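Local coordinates for protein endo-1,4-beta-xylanase (PDB 1H12) that hydrolyses internal beta-1,4 linkages of xylan, as a cold-adapted family 8 glycoside hydrolase that probably also acts on related beta-glucans, at residues N323-V328 and E342-A347; W249-F254 and Q276-D281; N366-L371 and L388-V393; A305-L310 and A354-G359. All blocks are in the same frame, centred on the assembly; numbering follows the deposited sequence.

Contact 1. Residues N323-V328 and E342-A347; sequences NCYEQV and EGQKAA. With XYP (beta-D-xylopyranose), chain B.
Gln344 reaches from its helix to the loop 323-328, where its NE2 donates to the carbonyl oxygen of Glu326 (NE2 to O 3.0 Å, N-H...O angle 162°). The acceptor lies almost in the plane of the Gln344 amide. The same NE2 meets the edge of the Tyr325 ring, 3.6 Å from CE2. Ring and amide planes are nearly perpendicular, at 81°. Gln344 OE1 rests 3.3 Å from Gln327 CA. CG of Gln344 stands anti to the backbone N (chi1 -169°) and the chain runs on extended, which carries the amide clear of the helix. Its NE2 is also bonded to Tyr278 OH, and an alanine here would probably leave both Glu326 O and Tyr278 OH without this N-H donor and open a gap beside the Tyr325 ring. The Tyr325 hydroxyl passes Lys345 CG and bonds to Asn348 ND2. Gln327 and Glu342 both belong to the pocket of the bound xylose, with Glu342 OE1 3.1 Å from O2 of the beta-D-xylopyranose. The loop is further tied by the Cys324-Cys339 disulfide and leads into strand 329-330, while helix 342-351 packs against helices 283-296 and 379-392.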
# COMPACT_ATOMS: atom_id res chain seq x y z
N ASN A 323 3.10 -24.65 -12.33
CA ASN A 323 1.72 -24.58 -11.83
C ASN A 323 1.54 -23.41 -10.86
O ASN A 323 0.86 -23.56 -9.85
CB ASN A 323 1.26 -25.88 -11.21
CG ASN A 323 -0.29 -25.91 -11.11
OD1 ASN A 323 -0.98 -25.53 -12.05
ND2 ASN A 323 -0.82 -26.42 -9.98
N CYS A 324 2.11 -22.29 -11.17
CA CYS A 324 1.94 -21.05 -10.43
C CYS A 324 1.80 -19.92 -11.41
O CYS A 324 2.31 -20.03 -12.54
CB CYS A 324 3.14 -20.78 -9.50
SG CYS A 324 4.65 -20.40 -10.45
N TYR A 325 1.15 -18.84 -11.02
CA TYR A 325 1.39 -17.59 -11.71
C TYR A 325 2.60 -16.93 -11.03
O TYR A 325 2.87 -17.15 -9.86
CB TYR A 325 0.17 -16.66 -11.73
CG TYR A 325 -0.38 -16.24 -10.41
CD1 TYR A 325 -1.42 -16.94 -9.81
CD2 TYR A 325 0.13 -15.13 -9.74
CE1 TYR A 325 -1.95 -16.57 -8.58
CE2 TYR A 325 -0.38 -14.77 -8.52
CZ TYR A 325 -1.41 -15.49 -7.92
OH TYR A 325 -1.93 -15.04 -6.71
N GLU A 326 3.34 -16.17 -11.83
CA GLU A 326 4.58 -15.59 -11.42
C GLU A 326 4.46 -14.16 -10.89
O GLU A 326 3.43 -13.51 -10.99
CB GLU A 326 5.60 -15.68 -12.55
CG GLU A 326 6.01 -17.09 -12.91
CD GLU A 326 7.12 -17.19 -13.93
OE1 GLU A 326 7.74 -16.19 -14.30
OE2 GLU A 326 7.33 -18.35 -14.41
N GLN A 327 5.59 -13.67 -10.38
CA GLN A 327 5.70 -12.35 -9.79
C GLN A 327 5.81 -11.23 -10.79
O GLN A 327 5.46 -10.08 -10.43
CB GLN A 327 6.93 -12.31 -8.86
CG GLN A 327 6.73 -13.21 -7.64
CD GLN A 327 7.76 -13.04 -6.53
OE1 GLN A 327 8.85 -12.54 -6.73
NE2 GLN A 327 7.38 -13.44 -5.34
N VAL A 328 6.29 -11.49 -11.98
CA VAL A 328 6.55 -10.44 -12.97
C VAL A 328 6.09 -10.88 -14.36
O VAL A 328 6.48 -11.95 -14.87
CB VAL A 328 8.01 -10.03 -13.02
CG1 VAL A 328 8.26 -8.97 -14.09
CG2 VAL A 328 8.51 -9.54 -11.69
N GLU A 342 3.88 -14.74 -0.96
CA GLU A 342 2.78 -14.50 -0.08
C GLU A 342 2.18 -13.12 -0.27
O GLU A 342 0.98 -12.93 -0.14
CB GLU A 342 3.16 -14.69 1.38
CG GLU A 342 3.74 -16.06 1.74
CD GLU A 342 5.22 -16.14 1.67
OE1 GLU A 342 5.86 -15.30 1.03
OE2 GLU A 342 5.76 -17.08 2.31
N GLY A 343 3.04 -12.12 -0.54
CA GLY A 343 2.53 -10.76 -0.67
C GLY A 343 1.65 -10.57 -1.89
O GLY A 343 0.67 -9.83 -1.85
N GLN A 344 2.03 -11.23 -2.99
CA GLN A 344 1.24 -11.15 -4.20
C GLN A 344 -0.08 -11.85 -4.00
O GLN A 344 -1.16 -11.35 -4.41
CB GLN A 344 2.06 -11.72 -5.36
CG GLN A 344 1.47 -11.47 -6.72
CD GLN A 344 2.25 -12.10 -7.82
OE1 GLN A 344 3.26 -12.77 -7.57
NE2 GLN A 344 1.78 -11.90 -9.07
N LYS A 345 -0.05 -13.04 -3.37
CA LYS A 345 -1.27 -13.74 -3.07
C LYS A 345 -2.17 -12.93 -2.11
O LYS A 345 -3.39 -12.94 -2.24
CB LYS A 345 -0.95 -15.10 -2.47
CG LYS A 345 -0.33 -16.04 -3.44
CD LYS A 345 0.06 -17.39 -2.84
CE LYS A 345 0.49 -18.40 -3.91
NZ LYS A 345 1.05 -19.64 -3.28
N ALA A 346 -1.55 -12.22 -1.19
CA ALA A 346 -2.28 -11.35 -0.25
C ALA A 346 -2.97 -10.18 -0.99
O ALA A 346 -4.14 -9.91 -0.77
CB ALA A 346 -1.28 -10.82 0.79
N ALA A 347 -2.24 -9.52 -1.88
CA ALA A 347 -2.80 -8.44 -2.67
C ALA A 347 -4.00 -8.94 -3.45
O ALA A 347 -5.03 -8.28 -3.53
CB ALA A 347 -1.75 -7.87 -3.58
O1 XYP B . 9.88 -16.99 -0.10
C1 XYP B . 10.03 -16.52 -1.46
C2 XYP B . 9.15 -15.40 -1.67
C3 XYP B . 9.23 -14.80 -3.02
C4 XYP B . 10.69 -14.76 -3.50
C5 XYP B . 11.42 -16.06 -3.22
O2 XYP B . 7.78 -15.66 -1.36
O3 XYP B . 8.58 -13.53 -3.07
O4 XYP B . 10.82 -14.36 -4.84
O5 XYP B . 11.28 -16.38 -1.83

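Contact 2. Residues W249-F254 and Q276-D281; sequences WNLPTF and QWYEFD
The meeting of Leu251, Thr253 and Phe254 with Tyr278, Trp277 and Glu279 is a buried loop-to-strand contact at one end of the (alpha/alpha)6 barrel typical of family 8. The loop that follows helix 219-243 lies along the short strand 277-278, an outer strand of a small antiparallel sheet that pairs next with 329-330. A single backbone bond joins the two, Phe254 N to Trp277 O (2.8 Å, N-H...O angle 146°), and the same oxygen takes a CA-H...O contact from Thr253 CA at 3.5 Å. Alongside, Thr253 CG2 touches Gln276 O at 3.3 Å.

Tyr278 has CG anti to the backbone N (chi1 168°). Leu251 CD1 lies over one face of its ring in a CH-pi contact, 3.9 Å from the ring centroid and shifted toward the rim. Pro252 O approaches the rim of this ring in plane, 3.4 Å from Tyr278 CD1; although buried, this carbonyl has no hydrogen-bonding partner in the model. Behind Leu251 stands helix 300-318, with Ala309, Phe312 and Leu313.

At the other end, the Phe254 side chain packs against two acids. The Glu279 carboxylate is inclined 27° to the ring plane, with OE2 3.5 Å from Phe254 CB and bonded onward to Ala282 N. Its OE1 receives Asp281 N from above the carboxylate plane, and Asp281 OD2 comes to the edge of the Phe254 ring, 3.7 Å from CE1.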
# COMPACT_ATOMS: atom_id res chain seq x y z
N TRP A 249 -2.62 -7.49 -21.75
CA TRP A 249 -3.31 -8.64 -21.24
C TRP A 249 -3.76 -8.54 -19.80
O TRP A 249 -3.65 -9.48 -19.03
CB TRP A 249 -2.52 -9.94 -21.57
CG TRP A 249 -2.44 -10.15 -23.03
CD1 TRP A 249 -1.35 -9.99 -23.86
CD2 TRP A 249 -3.53 -10.48 -23.91
NE1 TRP A 249 -1.69 -10.27 -25.18
CE2 TRP A 249 -3.02 -10.52 -25.23
CE3 TRP A 249 -4.89 -10.71 -23.70
CZ2 TRP A 249 -3.82 -10.84 -26.33
CZ3 TRP A 249 -5.69 -11.04 -24.83
CH2 TRP A 249 -5.11 -11.08 -26.11
N ASN A 250 -4.36 -7.38 -19.49
CA ASN A 250 -5.24 -7.22 -18.34
C ASN A 250 -4.55 -7.06 -17.01
O ASN A 250 -5.21 -7.00 -16.00
CB ASN A 250 -6.29 -8.34 -18.27
CG ASN A 250 -6.96 -8.50 -19.65
OD1 ASN A 250 -7.48 -7.56 -20.16
ND2 ASN A 250 -6.91 -9.64 -20.20
N LEU A 251 -3.23 -6.93 -16.98
CA LEU A 251 -2.50 -6.61 -15.75
C LEU A 251 -2.04 -5.17 -15.79
O LEU A 251 -1.49 -4.70 -16.79
CB LEU A 251 -1.29 -7.55 -15.53
CG LEU A 251 -1.62 -8.99 -15.24
CD1 LEU A 251 -0.33 -9.79 -15.07
CD2 LEU A 251 -2.51 -9.12 -13.99
N PRO A 252 -2.21 -4.45 -14.67
CA PRO A 252 -1.70 -3.10 -14.58
C PRO A 252 -0.17 -3.09 -14.49
O PRO A 252 0.44 -4.13 -14.22
CB PRO A 252 -2.35 -2.59 -13.30
CG PRO A 252 -2.40 -3.84 -12.43
CD PRO A 252 -2.73 -4.97 -13.39
N THR A 253 0.42 -1.91 -14.70
CA THR A 253 1.86 -1.80 -14.84
C THR A 253 2.48 -0.92 -13.75
O THR A 253 1.80 -0.18 -13.04
CB THR A 253 2.27 -1.35 -16.24
OG1 THR A 253 1.91 0.02 -16.46
CG2 THR A 253 1.59 -2.20 -17.30
N PHE A 254 3.79 -1.02 -13.66
CA PHE A 254 4.63 -0.25 -12.75
C PHE A 254 4.41 1.26 -12.88
O PHE A 254 4.13 1.95 -11.91
CB PHE A 254 6.09 -0.66 -13.02
CG PHE A 254 7.14 0.15 -12.35
CD1 PHE A 254 6.97 0.76 -11.11
CD2 PHE A 254 8.38 0.31 -12.98
CE1 PHE A 254 8.01 1.51 -10.54
CE2 PHE A 254 9.40 1.05 -12.43
CZ PHE A 254 9.21 1.65 -11.23
N GLN A 276 6.41 -0.98 -18.22
CA GLN A 276 5.24 -1.76 -18.58
C GLN A 276 5.21 -3.09 -17.87
O GLN A 276 4.28 -3.89 -18.08
CB GLN A 276 5.11 -1.97 -20.10
CG GLN A 276 5.98 -3.08 -20.71
CD GLN A 276 7.41 -2.76 -20.87
OE1 GLN A 276 7.86 -1.63 -20.59
NE2 GLN A 276 8.17 -3.70 -21.39
N TRP A 277 6.18 -3.36 -17.01
CA TRP A 277 6.09 -4.60 -16.25
C TRP A 277 5.01 -4.52 -15.20
O TRP A 277 4.87 -3.52 -14.50
CB TRP A 277 7.42 -4.86 -15.50
CG TRP A 277 8.51 -5.42 -16.34
CD1 TRP A 277 8.56 -5.52 -17.69
CD2 TRP A 277 9.70 -6.04 -15.86
NE1 TRP A 277 9.72 -6.15 -18.07
CE2 TRP A 277 10.41 -6.50 -16.96
CE3 TRP A 277 10.22 -6.23 -14.61
CZ2 TRP A 277 11.62 -7.18 -16.86
CZ3 TRP A 277 11.44 -6.94 -14.51
CH2 TRP A 277 12.08 -7.38 -15.65
N TYR A 278 4.27 -5.64 -15.08
CA TYR A 278 3.55 -5.96 -13.87
C TYR A 278 4.58 -6.55 -12.95
O TYR A 278 5.07 -7.67 -13.18
CB TYR A 278 2.40 -6.93 -14.16
CG TYR A 278 1.77 -7.56 -12.95
CD1 TYR A 278 0.74 -6.96 -12.28
CD2 TYR A 278 2.22 -8.77 -12.47
CE1 TYR A 278 0.15 -7.57 -11.17
CE2 TYR A 278 1.65 -9.38 -11.40
CZ TYR A 278 0.60 -8.80 -10.73
OH TYR A 278 0.04 -9.45 -9.65
N GLU A 279 4.99 -5.80 -11.95
CA GLU A 279 6.04 -6.18 -11.02
C GLU A 279 5.58 -5.87 -9.60
O GLU A 279 4.39 -5.80 -9.31
CB GLU A 279 7.39 -5.57 -11.45
CG GLU A 279 7.37 -4.08 -11.71
CD GLU A 279 6.68 -3.28 -10.61
OE1 GLU A 279 7.34 -2.79 -9.65
OE2 GLU A 279 5.42 -3.19 -10.71
N PHE A 280 6.52 -5.72 -8.67
CA PHE A 280 6.20 -5.61 -7.27
C PHE A 280 5.26 -4.47 -6.93
O PHE A 280 4.33 -4.68 -6.17
CB PHE A 280 7.52 -5.54 -6.49
CG PHE A 280 8.51 -6.64 -7.00
CD1 PHE A 280 8.29 -7.96 -6.63
CD2 PHE A 280 9.48 -6.39 -8.02
CE1 PHE A 280 9.09 -9.00 -7.12
CE2 PHE A 280 10.26 -7.44 -8.49
CZ PHE A 280 10.05 -8.72 -8.03
N ASP A 281 5.48 -3.27 -7.46
CA ASP A 281 4.55 -2.20 -7.22
C ASP A 281 3.17 -2.55 -7.77
O ASP A 281 2.15 -2.40 -7.11
CB ASP A 281 5.00 -0.87 -7.83
CG ASP A 281 5.87 -0.03 -6.95
OD1 ASP A 281 6.24 -0.51 -5.82
OD2 ASP A 281 6.19 1.12 -7.29

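Contact 3. Residues N366-L371 and L388-V393; sequences NEFWSL and LAMLHV
Phe368 and Trp369, on helix 358-369, face Ala389 and Met390 of helix 379-392 across backbones whose nearest CA atoms, Trp369 to Met390, are 9.0 Å apart. This is helix-to-helix packing within the (alpha/alpha)6 barrel, and it is wholly apolar. Phe368 has CG anti to the backbone N (chi1 167°), and the far end of its ring makes the contact. There its CZ meets Ala389 CB at 3.8 Å, while CE2 lies 4.0 Å from Val393 CG2. Ala389, Met390 and Val393 all meet the outer atoms of this ring, CE1, CZ and CE2.

The Met390 sulfur touches both aromatics, Phe368 at CZ and Trp369 at CZ3, from directions roughly perpendicular to each other. These are Met-aromatic contacts, with SD 4.8 Å from the centroid of the Phe368 ring and oblique to it, and equally far from the six-membered ring of Trp369. The Met390 and Trp369 side chains cross at about a right angle. Around them, Ala346 of helix 342-351 backs Phe368 and Ala389, Val33 and Thr36 of helix 29-40 pack on Met390, and Lys32 makes a cation-pi contact with Trp369. CZ3 of the indole lies 3.8 Å from both SD and CE of Met390.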
# COMPACT_ATOMS: atom_id res chain seq x y z
N ASN A 366 -8.49 -18.97 -0.80
CA ASN A 366 -7.90 -20.12 -0.13
C ASN A 366 -6.40 -20.21 -0.31
O ASN A 366 -5.68 -20.63 0.61
CB ASN A 366 -8.67 -21.40 -0.48
CG ASN A 366 -10.01 -21.40 0.29
OD1 ASN A 366 -9.97 -21.37 1.47
ND2 ASN A 366 -11.10 -21.29 -0.37
N GLU A 367 -5.88 -19.78 -1.45
CA GLU A 367 -4.44 -19.75 -1.65
C GLU A 367 -3.78 -18.79 -0.67
O GLU A 367 -2.62 -19.00 -0.30
CB GLU A 367 -4.07 -19.39 -3.07
CG GLU A 367 -4.40 -20.54 -3.99
CD GLU A 367 -4.02 -20.31 -5.41
OE1 GLU A 367 -3.18 -19.38 -5.61
OE2 GLU A 367 -4.52 -21.13 -6.30
N PHE A 368 -4.45 -17.72 -0.31
CA PHE A 368 -3.94 -16.79 0.71
C PHE A 368 -4.11 -17.34 2.14
O PHE A 368 -3.19 -17.31 2.93
CB PHE A 368 -4.64 -15.44 0.58
CG PHE A 368 -4.44 -14.52 1.74
CD1 PHE A 368 -3.22 -13.90 2.00
CD2 PHE A 368 -5.45 -14.26 2.61
CE1 PHE A 368 -2.99 -13.09 3.05
CE2 PHE A 368 -5.24 -13.44 3.71
CZ PHE A 368 -4.02 -12.84 3.92
N TRP A 369 -5.29 -17.83 2.45
CA TRP A 369 -5.61 -18.22 3.80
C TRP A 369 -4.85 -19.47 4.24
O TRP A 369 -4.62 -19.65 5.45
CB TRP A 369 -7.12 -18.45 3.93
CG TRP A 369 -7.65 -18.46 5.35
CD1 TRP A 369 -8.02 -19.52 6.08
CD2 TRP A 369 -7.80 -17.32 6.18
NE1 TRP A 369 -8.42 -19.11 7.32
CE2 TRP A 369 -8.28 -17.77 7.41
CE3 TRP A 369 -7.55 -15.95 6.01
CZ2 TRP A 369 -8.61 -16.93 8.42
CZ3 TRP A 369 -7.86 -15.11 7.01
CH2 TRP A 369 -8.35 -15.59 8.25
N SER A 370 -4.41 -20.28 3.30
CA SER A 370 -3.65 -21.46 3.64
C SER A 370 -2.20 -21.19 3.88
O SER A 370 -1.48 -22.06 4.37
CB SER A 370 -3.80 -22.49 2.54
OG SER A 370 -3.11 -22.07 1.38
N LEU A 371 -1.72 -19.98 3.60
CA LEU A 371 -0.31 -19.68 3.78
C LEU A 371 0.08 -19.59 5.23
O LEU A 371 -0.70 -19.14 6.06
CB LEU A 371 -0.01 -18.29 3.21
CG LEU A 371 -0.18 -18.17 1.67
CD1 LEU A 371 -0.08 -16.69 1.32
CD2 LEU A 371 0.86 -18.99 0.93
N LEU A 388 -1.25 -6.31 5.87
CA LEU A 388 -2.32 -5.45 5.39
C LEU A 388 -3.52 -6.27 4.90
O LEU A 388 -4.66 -5.94 5.22
CB LEU A 388 -1.82 -4.54 4.26
CG LEU A 388 -0.83 -3.47 4.68
CD1 LEU A 388 -0.31 -2.78 3.42
CD2 LEU A 388 -1.43 -2.47 5.60
N ALA A 389 -3.25 -7.34 4.17
CA ALA A 389 -4.33 -8.15 3.64
C ALA A 389 -5.15 -8.81 4.79
O ALA A 389 -6.36 -8.91 4.72
CB ALA A 389 -3.79 -9.21 2.74
N MET A 390 -4.44 -9.27 5.84
CA MET A 390 -5.13 -9.85 6.96
C MET A 390 -6.14 -8.89 7.55
O MET A 390 -7.24 -9.30 7.95
CB MET A 390 -4.15 -10.35 8.03
CG MET A 390 -3.56 -11.72 7.77
SD MET A 390 -4.79 -13.03 7.59
CE MET A 390 -5.49 -12.78 8.81
N LEU A 391 -5.80 -7.59 7.63
CA LEU A 391 -6.72 -6.59 8.07
C LEU A 391 -7.89 -6.40 7.09
O LEU A 391 -9.07 -6.35 7.50
CB LEU A 391 -6.00 -5.25 8.30
CG LEU A 391 -4.89 -5.33 9.31
CD1 LEU A 391 -4.05 -4.06 9.23
CD2 LEU A 391 -5.44 -5.50 10.73
N HIS A 392 -7.58 -6.31 5.80
CA HIS A 392 -8.59 -6.09 4.81
C HIS A 392 -9.61 -7.19 4.68
O HIS A 392 -10.75 -6.90 4.31
CB HIS A 392 -7.94 -5.89 3.43
CG HIS A 392 -7.41 -4.52 3.20
ND1 HIS A 392 -8.23 -3.43 3.15
CD2 HIS A 392 -6.13 -4.10 2.99
CE1 HIS A 392 -7.46 -2.36 2.92
NE2 HIS A 392 -6.18 -2.74 2.81
N VAL A 393 -9.21 -8.42 4.92
CA VAL A 393 -10.11 -9.57 4.69
C VAL A 393 -10.84 -10.01 5.94
O VAL A 393 -11.63 -10.96 5.90
CB VAL A 393 -9.39 -10.78 4.05
CG1 VAL A 393 -8.69 -10.39 2.77
CG2 VAL A 393 -8.48 -11.51 5.01

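Contact 4. Residues A305-L310 and A354-G359; sequences AVNKAL and ASTNAG
Asn307 has CG anti to its carbonyl carbon (chi1 -74°), and across from it Thr356 holds OG1 between its backbone N and carbonyl carbon (chi1 61°). The Asn307 amide meets the Thr356 hydroxyl, and the two side chains cross at about a right angle. Both ends of the amide are used. OD1 accepts from Thr356 N in a nearly straight bond of 3.2 Å, placed on a lone pair in the carbonyl plane, and ND2 donates to Thr356 OG1 at 2.9 Å. This pairing fixes the rotation of the amide, and an alanine here would probably leave Thr356 N and OG1 without their mates and let the loop shift away from the helix.

Asn307 lies on helix 300-318 of the (alpha/alpha)6 barrel, and its partners lie in the turn that opens helix 358-369. That turn is shaped by its own residues: Ser355 OG accepts from Asn357 N (3.1 Å, N-H...O angle 170°) in an ST turn, and Asn357 is the N-cap residue, its OD1 bonded to Gln360 N. Gln360 NE2 also reaches Asn307 OD1, weakly. One residue earlier on helix 300-318, Val306 packs on Ala354 CB; it is modelled in two conformers, and its exact contacts are less certain. Helix 283-296 borders the apolar side through Val289, which touches Val306, and Ala293, which touches Ala354.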
# COMPACT_ATOMS: atom_id res chain seq x y z
N ALA A 305 -11.88 -4.57 -13.74
CA ALA A 305 -10.43 -4.54 -13.50
C ALA A 305 -9.98 -5.79 -12.78
O ALA A 305 -9.03 -6.46 -13.21
CB ALA A 305 -10.07 -3.30 -12.68
N VAL A 306 -10.66 -6.10 -11.67
CA VAL A 306 -10.22 -7.27 -10.90
C VAL A 306 -10.57 -8.58 -11.59
O VAL A 306 -9.72 -9.49 -11.61
CB VAL A 306 -10.64 -7.21 -9.43
CG1 VAL A 306 -10.19 -5.85 -8.82
CG2 VAL A 306 -12.06 -7.48 -9.20
N ASN A 307 -11.75 -8.71 -12.12
CA ASN A 307 -12.13 -9.96 -12.74
C ASN A 307 -11.17 -10.29 -13.89
O ASN A 307 -10.75 -11.44 -14.04
CB ASN A 307 -13.57 -9.90 -13.28
CG ASN A 307 -14.63 -9.97 -12.23
OD1 ASN A 307 -14.44 -10.48 -11.11
ND2 ASN A 307 -15.84 -9.50 -12.60
N LYS A 308 -10.79 -9.30 -14.70
CA LYS A 308 -9.92 -9.57 -15.83
C LYS A 308 -8.48 -9.83 -15.36
O LYS A 308 -7.77 -10.66 -15.98
CB LYS A 308 -9.98 -8.45 -16.86
CG LYS A 308 -11.31 -8.35 -17.56
CD LYS A 308 -11.47 -6.99 -18.30
CE LYS A 308 -10.50 -6.58 -19.34
NZ LYS A 308 -10.65 -7.60 -20.47
N ALA A 309 -8.00 -9.12 -14.35
CA ALA A 309 -6.62 -9.33 -13.87
C ALA A 309 -6.49 -10.71 -13.25
O ALA A 309 -5.54 -11.44 -13.53
CB ALA A 309 -6.25 -8.24 -12.89
N LEU A 310 -7.40 -11.05 -12.36
CA LEU A 310 -7.40 -12.38 -11.75
C LEU A 310 -7.58 -13.47 -12.80
O LEU A 310 -6.97 -14.53 -12.73
CB LEU A 310 -8.45 -12.50 -10.65
CG LEU A 310 -8.24 -11.59 -9.44
CD1 LEU A 310 -9.38 -11.83 -8.45
CD2 LEU A 310 -6.95 -11.83 -8.75
N ALA A 354 -13.75 -6.61 -4.87
CA ALA A 354 -14.35 -6.10 -6.10
C ALA A 354 -14.71 -7.22 -7.07
O ALA A 354 -15.22 -6.90 -8.15
CB ALA A 354 -13.44 -5.10 -6.80
N SER A 355 -14.46 -8.47 -6.74
CA SER A 355 -14.70 -9.62 -7.66
C SER A 355 -16.18 -10.01 -7.65
O SER A 355 -16.86 -9.91 -6.64
CB SER A 355 -13.89 -10.85 -7.17
OG SER A 355 -14.22 -12.04 -8.01
N THR A 356 -16.62 -10.52 -8.81
CA THR A 356 -17.99 -11.07 -8.92
C THR A 356 -18.01 -12.53 -9.25
O THR A 356 -19.07 -13.04 -9.62
CB THR A 356 -18.81 -10.25 -9.93
OG1 THR A 356 -18.21 -10.31 -11.22
CG2 THR A 356 -18.95 -8.84 -9.57
N ASN A 357 -16.88 -13.21 -9.13
CA ASN A 357 -16.72 -14.59 -9.52
C ASN A 357 -16.41 -15.45 -8.30
O ASN A 357 -15.30 -15.46 -7.79
CB ASN A 357 -15.65 -14.70 -10.59
CG ASN A 357 -15.50 -16.08 -11.17
OD1 ASN A 357 -15.53 -17.13 -10.49
ND2 ASN A 357 -15.28 -16.10 -12.49
N ALA A 358 -17.38 -16.21 -7.81
CA ALA A 358 -17.21 -17.02 -6.60
C ALA A 358 -16.18 -18.08 -6.77
O ALA A 358 -15.45 -18.38 -5.80
CB ALA A 358 -18.60 -17.59 -6.16
N GLY A 359 -16.05 -18.68 -7.93
CA GLY A 359 -15.03 -19.65 -8.19
C GLY A 359 -13.60 -19.07 -8.07
O GLY A 359 -12.74 -19.69 -7.44

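How the contacts relate
From the N terminus, contact 2 comes first, closing the irregular loop between 254 and 276 that contains no helix or strand. After helix 283-296 the chain enters helix 300-318, where contact 4 opens; contact 1 opens and closes at 323-328 and 342-347, nested inside the larger loop that contact 4 completes at 354-359. Contact 3 follows in series, joining helix 358-369 to helix 379-392; no two loops cross. The contacts also touch: Val328 of contact 1 packs on Trp277 of contact 2, Glu342 of contact 1 on Leu371 of contact 3, and Asn250 of contact 2 on Ala309 of contact 4. Together they link the small sheet and the loop carrying Gln327 to helices 300-318 through 379-392.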